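Local atomic coordinates of myosin-I heavy chain (Dictyostelium discoideum, PDB entry 5EJR), a protein that works as an actin-based motor with ATPase activity in the early steps of phagocytosis and in adhesion, the part here being a tail MyTH4-FERM unit. Residues 343-354 / 405-416. Numbering follows the deposited sequence.
Sequences DSSIIAAILIQL and LKLMFINLIGSK
The ring of Phe-409 takes the methyl CD2 of Leu-351 over one face, a CH-pi contact 3.9 Å from CD2 to the ring centroid, while CG2 of Ile-347 meets its edge in the ring plane, 3.6 Å from CE1. With CG anti to the backbone N (chi1 166°), the ring reaches across to these two residues. Helices 341-355 and 402-416 belong to the all-helical central lobe of the FERM domain, and their segments run nearly antiparallel, at 159° with axes 9.6 Å apart. Ile-350 is a knob in a hole formed by Leu-405, Met-408, Phe-409 and Leu-412. Its two branches divide the work: CG2 comes down on the opposite backbone, near the carbonyl O of Leu-405 and CB of Phe-409, and CD1 presses on CD1 of Leu-412 at 3.3 Å, tighter than usual for two methyls. Toward the C-terminal end of 343-354, Leu-354 lays CD2 against CB of Leu-405 and the aliphatic part of Lys-406, whose ammonium goes on to a salt bridge with Glu-321. The side chains of Gln-353 and Leu-405 cross at about a right angle, and OE1 is buried against CD2 of Leu-405 with no hydrogen-bond partner. Trp-331 of helix 317-332 touches both Ile-347 and Ile-413, which brings a third helix against the pair. At the far end of the interface the apolar packing gives way to charge: Lys-416, bent at its last torsion (chi4 -65°), brings NZ to 3.0 Å from OD2 of Asp-343, a salt bridge whose hydrogen bond is weak.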
ATOM      1  N   ASP A 343     -11.102 -31.960  21.694  1.00 22.56           N
ATOM      2  CA  ASP A 343     -10.746 -30.544  21.828  1.00 22.37           C
ATOM      3  C   ASP A 343     -11.664 -29.670  20.996  1.00 19.91           C
ATOM      4  O   ASP A 343     -12.053 -28.589  21.455  1.00 18.03           O
ATOM      5  CB  ASP A 343      -9.287 -30.297  21.391  1.00 26.32           C
ATOM      6  CG  ASP A 343      -8.231 -30.995  22.240  1.00 42.17           C
ATOM      7  OD1 ASP A 343      -8.538 -31.343  23.407  1.00 38.85           O
ATOM      8  OD2 ASP A 343      -7.094 -31.191  21.736  1.00 54.18           O
ATOM      9  N   SER A 344     -12.025 -30.130  19.767  1.00 15.53           N
ATOM     10  CA  SER A 344     -12.897 -29.327  18.898  1.00 14.78           C
ATOM     11  C   SER A 344     -14.297 -29.237  19.465  1.00 15.19           C
ATOM     12  O   SER A 344     -14.950 -28.206  19.313  1.00 15.37           O
ATOM     13  CB  SER A 344     -12.953 -29.906  17.485  1.00 15.77           C
ATOM     14  OG  SER A 344     -11.704 -29.782  16.823  1.00 20.28           O
ATOM     15  N   SER A 345     -14.780 -30.338  20.043  1.00 13.23           N
ATOM     16  CA  SER A 345     -16.105 -30.444  20.683  1.00 14.74           C
ATOM     17  C   SER A 345     -16.152 -29.527  21.906  1.00 17.25           C
ATOM     18  O   SER A 345     -17.183 -28.937  22.184  1.00 16.75           O
ATOM     19  CB  SER A 345     -16.349 -31.888  21.117  1.00 18.01           C
ATOM     20  OG  SER A 345     -16.661 -32.654  19.965  1.00 27.70           O
ATOM     21  N   ILE A 346     -15.033 -29.402  22.638  1.00 15.22           N
ATOM     22  CA  ILE A 346     -14.971 -28.483  23.807  1.00 14.95           C
ATOM     23  C   ILE A 346     -15.070 -27.044  23.284  1.00 17.74           C
ATOM     24  O   ILE A 346     -15.797 -26.231  23.852  1.00 15.65           O
ATOM     25  CB  ILE A 346     -13.672 -28.732  24.658  1.00 17.69           C
ATOM     26  CG1 ILE A 346     -13.759 -30.095  25.376  1.00 19.31           C
ATOM     27  CG2 ILE A 346     -13.445 -27.598  25.705  1.00 18.75           C
ATOM     28  CD1 ILE A 346     -12.375 -30.741  25.826  1.00 24.77           C
ATOM     29  N   ILE A 347     -14.361 -26.747  22.163  1.00 15.05           N
ATOM     30  CA  ILE A 347     -14.375 -25.417  21.547  1.00 15.18           C
ATOM     31  C   ILE A 347     -15.776 -25.092  21.086  1.00 18.48           C
ATOM     32  O   ILE A 347     -16.298 -24.031  21.401  1.00 15.58           O
ATOM     33  CB  ILE A 347     -13.305 -25.267  20.424  1.00 17.86           C
ATOM     34  CG1 ILE A 347     -11.873 -25.263  21.057  1.00 19.57           C
ATOM     35  CG2 ILE A 347     -13.536 -23.970  19.607  1.00 16.72           C
ATOM     36  CD1 ILE A 347     -10.703 -25.723  20.049  1.00 26.85           C
ATOM     37  N   ALA A 348     -16.400 -26.039  20.366  1.00 14.80           N
ATOM     38  CA  ALA A 348     -17.766 -25.884  19.881  1.00 13.90           C
ATOM     39  C   ALA A 348     -18.704 -25.632  21.064  1.00 17.32           C
ATOM     40  O   ALA A 348     -19.448 -24.667  21.010  1.00 16.01           O
ATOM     41  CB  ALA A 348     -18.167 -27.126  19.095  1.00 14.01           C
ATOM     42  N   ALA A 349     -18.547 -26.377  22.203  1.00 14.87           N
ATOM     43  CA  ALA A 349     -19.388 -26.166  23.404  1.00 13.78           C
ATOM     44  C   ALA A 349     -19.299 -24.756  23.969  1.00 17.01           C
ATOM     45  O   ALA A 349     -20.337 -24.168  24.274  1.00 15.04           O
ATOM     46  CB  ALA A 349     -19.103 -27.204  24.484  1.00 13.04           C
ATOM     47  N   ILE A 350     -18.064 -24.197  24.068  1.00 13.37           N
ATOM     48  CA  ILE A 350     -17.855 -22.838  24.578  1.00 13.21           C
ATOM     49  C   ILE A 350     -18.493 -21.837  23.660  1.00 15.69           C
ATOM     50  O   ILE A 350     -19.167 -20.938  24.123  1.00 14.33           O
ATOM     51  CB  ILE A 350     -16.333 -22.523  24.772  1.00 15.26           C
ATOM     52  CG1 ILE A 350     -15.734 -23.393  25.861  1.00 15.90           C
ATOM     53  CG2 ILE A 350     -16.126 -21.030  25.084  1.00 16.01           C
ATOM     54  CD1 ILE A 350     -14.231 -23.439  25.799  1.00 28.91           C
ATOM     55  N   LEU A 351     -18.218 -21.946  22.354  1.00 12.56           N
ATOM     56  CA  LEU A 351     -18.757 -21.021  21.364  1.00 12.74           C
ATOM     57  C   LEU A 351     -20.273 -21.047  21.297  1.00 16.73           C
ATOM     58  O   LEU A 351     -20.883 -20.011  21.035  1.00 16.32           O
ATOM     59  CB  LEU A 351     -18.118 -21.250  19.975  1.00 11.86           C
ATOM     60  CG  LEU A 351     -16.588 -20.968  19.863  1.00 13.96           C
ATOM     61  CD1 LEU A 351     -16.129 -21.113  18.445  1.00 13.68           C
ATOM     62  CD2 LEU A 351     -16.244 -19.565  20.326  1.00 11.03           C
ATOM     63  N   ILE A 352     -20.882 -22.211  21.561  1.00 12.86           N
ATOM     64  CA  ILE A 352     -22.363 -22.329  21.617  1.00 11.96           C
ATOM     65  C   ILE A 352     -22.870 -21.555  22.860  1.00 18.17           C
ATOM     66  O   ILE A 352     -23.797 -20.762  22.738  1.00 18.90           O
ATOM     67  CB  ILE A 352     -22.808 -23.831  21.603  1.00 13.99           C
ATOM     68  CG1 ILE A 352     -22.633 -24.417  20.177  1.00 15.21           C
ATOM     69  CG2 ILE A 352     -24.289 -24.000  22.096  1.00 13.07           C
ATOM     70  CD1 ILE A 352     -22.665 -25.967  20.109  1.00 11.50           C
ATOM     71  N   GLN A 353     -22.204 -21.706  24.011  1.00 15.70           N
ATOM     72  CA  GLN A 353     -22.602 -20.977  25.225  1.00 16.67           C
ATOM     73  C   GLN A 353     -22.486 -19.457  25.005  1.00 23.20           C
ATOM     74  O   GLN A 353     -23.309 -18.688  25.531  1.00 24.27           O
ATOM     75  CB  GLN A 353     -21.827 -21.470  26.458  1.00 17.83           C
ATOM     76  CG  GLN A 353     -22.500 -21.062  27.780  1.00 36.12           C
ATOM     77  CD  GLN A 353     -21.765 -21.455  29.037  1.00 50.24           C
ATOM     78  OE1 GLN A 353     -20.861 -22.283  29.032  1.00 45.31           O
ATOM     79  NE2 GLN A 353     -22.154 -20.877  30.163  1.00 40.38           N
ATOM     80  N   LEU A 354     -21.533 -19.023  24.149  1.00 19.19           N
ATOM     81  CA  LEU A 354     -21.399 -17.604  23.823  1.00 17.78           C
ATOM     82  C   LEU A 354     -22.535 -17.130  22.899  1.00 23.40           C
ATOM     83  O   LEU A 354     -22.986 -15.996  23.025  1.00 23.93           O
ATOM     84  CB  LEU A 354     -20.014 -17.283  23.224  1.00 16.32           C
ATOM     85  CG  LEU A 354     -18.856 -17.141  24.231  1.00 17.94           C
ATOM     86  CD1 LEU A 354     -17.488 -17.284  23.535  1.00 17.31           C
ATOM     87  CD2 LEU A 354     -18.914 -15.827  24.948  1.00 16.10           C
ATOM     88  N   LEU A 405     -15.839 -16.867  29.004  1.00 16.29           N
ATOM     89  CA  LEU A 405     -15.951 -17.858  27.935  1.00 15.10           C
ATOM     90  C   LEU A 405     -15.024 -17.488  26.751  1.00 15.59           C
ATOM     91  O   LEU A 405     -14.416 -18.365  26.145  1.00 15.52           O
ATOM     92  CB  LEU A 405     -17.402 -17.975  27.465  1.00 15.20           C
ATOM     93  CG  LEU A 405     -18.421 -18.660  28.409  1.00 17.31           C
ATOM     94  CD1 LEU A 405     -19.857 -18.390  27.909  1.00 16.88           C
ATOM     95  CD2 LEU A 405     -18.155 -20.181  28.545  1.00 14.62           C
ATOM     96  N   LYS A 406     -14.882 -16.205  26.465  1.00 11.98           N
ATOM     97  CA  LYS A 406     -14.013 -15.726  25.398  1.00 13.19           C
ATOM     98  C   LYS A 406     -12.529 -16.011  25.751  1.00 16.83           C
ATOM     99  O   LYS A 406     -11.784 -16.505  24.898  1.00 16.46           O
ATOM    100  CB  LYS A 406     -14.284 -14.237  25.086  1.00 15.23           C
ATOM    101  CG  LYS A 406     -15.691 -13.970  24.491  1.00 16.28           C
ATOM    102  CD  LYS A 406     -15.965 -12.490  24.346  1.00 20.86           C
ATOM    103  CE  LYS A 406     -17.423 -12.217  24.087  1.00 25.91           C
ATOM    104  NZ  LYS A 406     -17.684 -10.777  23.881  1.00 22.14           N
ATOM    105  N   LEU A 407     -12.169 -15.855  27.042  1.00 11.36           N
ATOM    106  CA  LEU A 407     -10.815 -16.134  27.535  1.00 11.46           C
ATOM    107  C   LEU A 407     -10.521 -17.626  27.488  1.00 15.93           C
ATOM    108  O   LEU A 407      -9.404 -18.011  27.152  1.00 16.14           O
ATOM    109  CB  LEU A 407     -10.636 -15.609  28.987  1.00 11.25           C
ATOM    110  CG  LEU A 407     -10.634 -14.087  29.180  1.00 16.06           C
ATOM    111  CD1 LEU A 407     -10.831 -13.711  30.648  1.00 19.03           C
ATOM    112  CD2 LEU A 407      -9.348 -13.481  28.710  1.00 16.53           C
ATOM    113  N   MET A 408     -11.536 -18.467  27.802  1.00 13.92           N
ATOM    114  CA  MET A 408     -11.446 -19.932  27.800  1.00 14.14           C
ATOM    115  C   MET A 408     -11.239 -20.398  26.355  1.00 16.08           C
ATOM    116  O   MET A 408     -10.450 -21.304  26.109  1.00 14.95           O
ATOM    117  CB  MET A 408     -12.762 -20.550  28.322  1.00 17.86           C
ATOM    118  CG  MET A 408     -12.899 -20.604  29.817  1.00 23.93           C
ATOM    119  SD  MET A 408     -14.544 -21.252  30.306  1.00 31.25           S
ATOM    120  CE  MET A 408     -14.380 -22.985  29.862  1.00 27.82           C
ATOM    121  N   PHE A 409     -12.002 -19.817  25.422  1.00 11.82           N
ATOM    122  CA  PHE A 409     -11.880 -20.142  23.994  1.00 11.22           C
ATOM    123  C   PHE A 409     -10.451 -19.807  23.512  1.00 15.16           C
ATOM    124  O   PHE A 409      -9.786 -20.663  22.944  1.00 14.53           O
ATOM    125  CB  PHE A 409     -12.928 -19.365  23.183  1.00 11.81           C
ATOM    126  CG  PHE A 409     -12.675 -19.360  21.688  1.00 13.04           C
ATOM    127  CD1 PHE A 409     -12.733 -20.541  20.950  1.00 14.61           C
ATOM    128  CD2 PHE A 409     -12.313 -18.188  21.032  1.00 14.62           C
ATOM    129  CE1 PHE A 409     -12.489 -20.533  19.569  1.00 14.37           C
ATOM    130  CE2 PHE A 409     -12.059 -18.187  19.658  1.00 15.61           C
ATOM    131  CZ  PHE A 409     -12.131 -19.364  18.941  1.00 14.04           C
ATOM    132  N   ILE A 410      -9.962 -18.582  23.813  1.00 12.80           N
ATOM    133  CA  ILE A 410      -8.605 -18.198  23.411  1.00 13.37           C
ATOM    134  C   ILE A 410      -7.562 -19.113  24.054  1.00 14.50           C
ATOM    135  O   ILE A 410      -6.650 -19.530  23.371  1.00 13.65           O
ATOM    136  CB  ILE A 410      -8.313 -16.699  23.662  1.00 15.34           C
ATOM    137  CG1 ILE A 410      -9.304 -15.817  22.850  1.00 15.30           C
ATOM    138  CG2 ILE A 410      -6.853 -16.390  23.314  1.00 15.34           C
ATOM    139  CD1 ILE A 410      -9.562 -14.388  23.374  1.00 15.45           C
ATOM    140  N   ASN A 411      -7.729 -19.458  25.329  1.00 14.07           N
ATOM    141  CA  ASN A 411      -6.801 -20.353  26.022  1.00 14.84           C
ATOM    142  C   ASN A 411      -6.708 -21.711  25.319  1.00 18.82           C
ATOM    143  O   ASN A 411      -5.625 -22.250  25.130  1.00 13.51           O
ATOM    144  CB  ASN A 411      -7.213 -20.538  27.497  1.00 12.05           C
ATOM    145  CG  ASN A 411      -6.264 -21.460  28.248  1.00 25.99           C
ATOM    146  OD1 ASN A 411      -5.041 -21.240  28.351  1.00 18.73           O
ATOM    147  ND2 ASN A 411      -6.797 -22.549  28.705  1.00 19.09           N
ATOM    148  N   LEU A 412      -7.857 -22.266  24.945  1.00 19.33           N
ATOM    149  CA  LEU A 412      -7.883 -23.566  24.269  1.00 19.33           C
ATOM    150  C   LEU A 412      -7.233 -23.539  22.903  1.00 18.71           C
ATOM    151  O   LEU A 412      -6.386 -24.370  22.636  1.00 17.21           O
ATOM    152  CB  LEU A 412      -9.306 -24.092  24.218  1.00 20.65           C
ATOM    153  CG  LEU A 412      -9.666 -24.738  25.529  1.00 29.14           C
ATOM    154  CD1 LEU A 412     -11.133 -24.675  25.770  1.00 29.73           C
ATOM    155  CD2 LEU A 412      -9.125 -26.167  25.597  1.00 33.88           C
ATOM    156  N   ILE A 413      -7.599 -22.581  22.052  1.00 15.86           N
ATOM    157  CA  ILE A 413      -6.974 -22.397  20.741  1.00 16.03           C
ATOM    158  C   ILE A 413      -5.458 -22.181  20.898  1.00 18.57           C
ATOM    159  O   ILE A 413      -4.658 -22.863  20.255  1.00 17.45           O
ATOM    160  CB  ILE A 413      -7.604 -21.184  20.007  1.00 19.54           C
ATOM    161  CG1 ILE A 413      -9.047 -21.489  19.573  1.00 20.69           C
ATOM    162  CG2 ILE A 413      -6.730 -20.737  18.789  1.00 21.41           C
ATOM    163  CD1 ILE A 413      -9.244 -22.605  18.522  1.00 23.44           C
ATOM    164  N   GLY A 414      -5.106 -21.230  21.755  1.00 17.34           N
ATOM    165  CA  GLY A 414      -3.732 -20.807  21.984  1.00 17.13           C
ATOM    166  C   GLY A 414      -2.792 -21.894  22.437  1.00 22.69           C
ATOM    167  O   GLY A 414      -1.702 -22.003  21.893  1.00 23.35           O
ATOM    168  N   SER A 415      -3.219 -22.716  23.404  1.00 22.16           N
ATOM    169  CA  SER A 415      -2.431 -23.809  23.979  1.00 22.77           C
ATOM    170  C   SER A 415      -2.192 -24.966  23.013  1.00 28.83           C
ATOM    171  O   SER A 415      -1.257 -25.741  23.203  1.00 30.36           O
ATOM    172  CB  SER A 415      -3.098 -24.339  25.249  1.00 24.50           C
ATOM    173  OG  SER A 415      -4.326 -24.995  24.965  1.00 29.52           O
ATOM    174  N   LYS A 416      -3.068 -25.129  22.020  1.00 24.48           N
ATOM    175  CA  LYS A 416      -2.981 -26.258  21.117  1.00 24.41           C
ATOM    176  C   LYS A 416      -2.408 -25.926  19.751  1.00 27.47           C
ATOM    177  O   LYS A 416      -2.081 -26.840  19.002  1.00 27.74           O
ATOM    178  CB  LYS A 416      -4.363 -26.921  21.005  1.00 28.34           C
ATOM    179  CG  LYS A 416      -4.690 -27.672  22.300  1.00 36.98           C
ATOM    180  CD  LYS A 416      -6.146 -27.975  22.487  1.00 50.47           C
ATOM    181  CE  LYS A 416      -6.378 -28.534  23.872  1.00 67.60           C
ATOM    182  NZ  LYS A 416      -5.711 -29.851  24.067  1.00 75.25           N
TER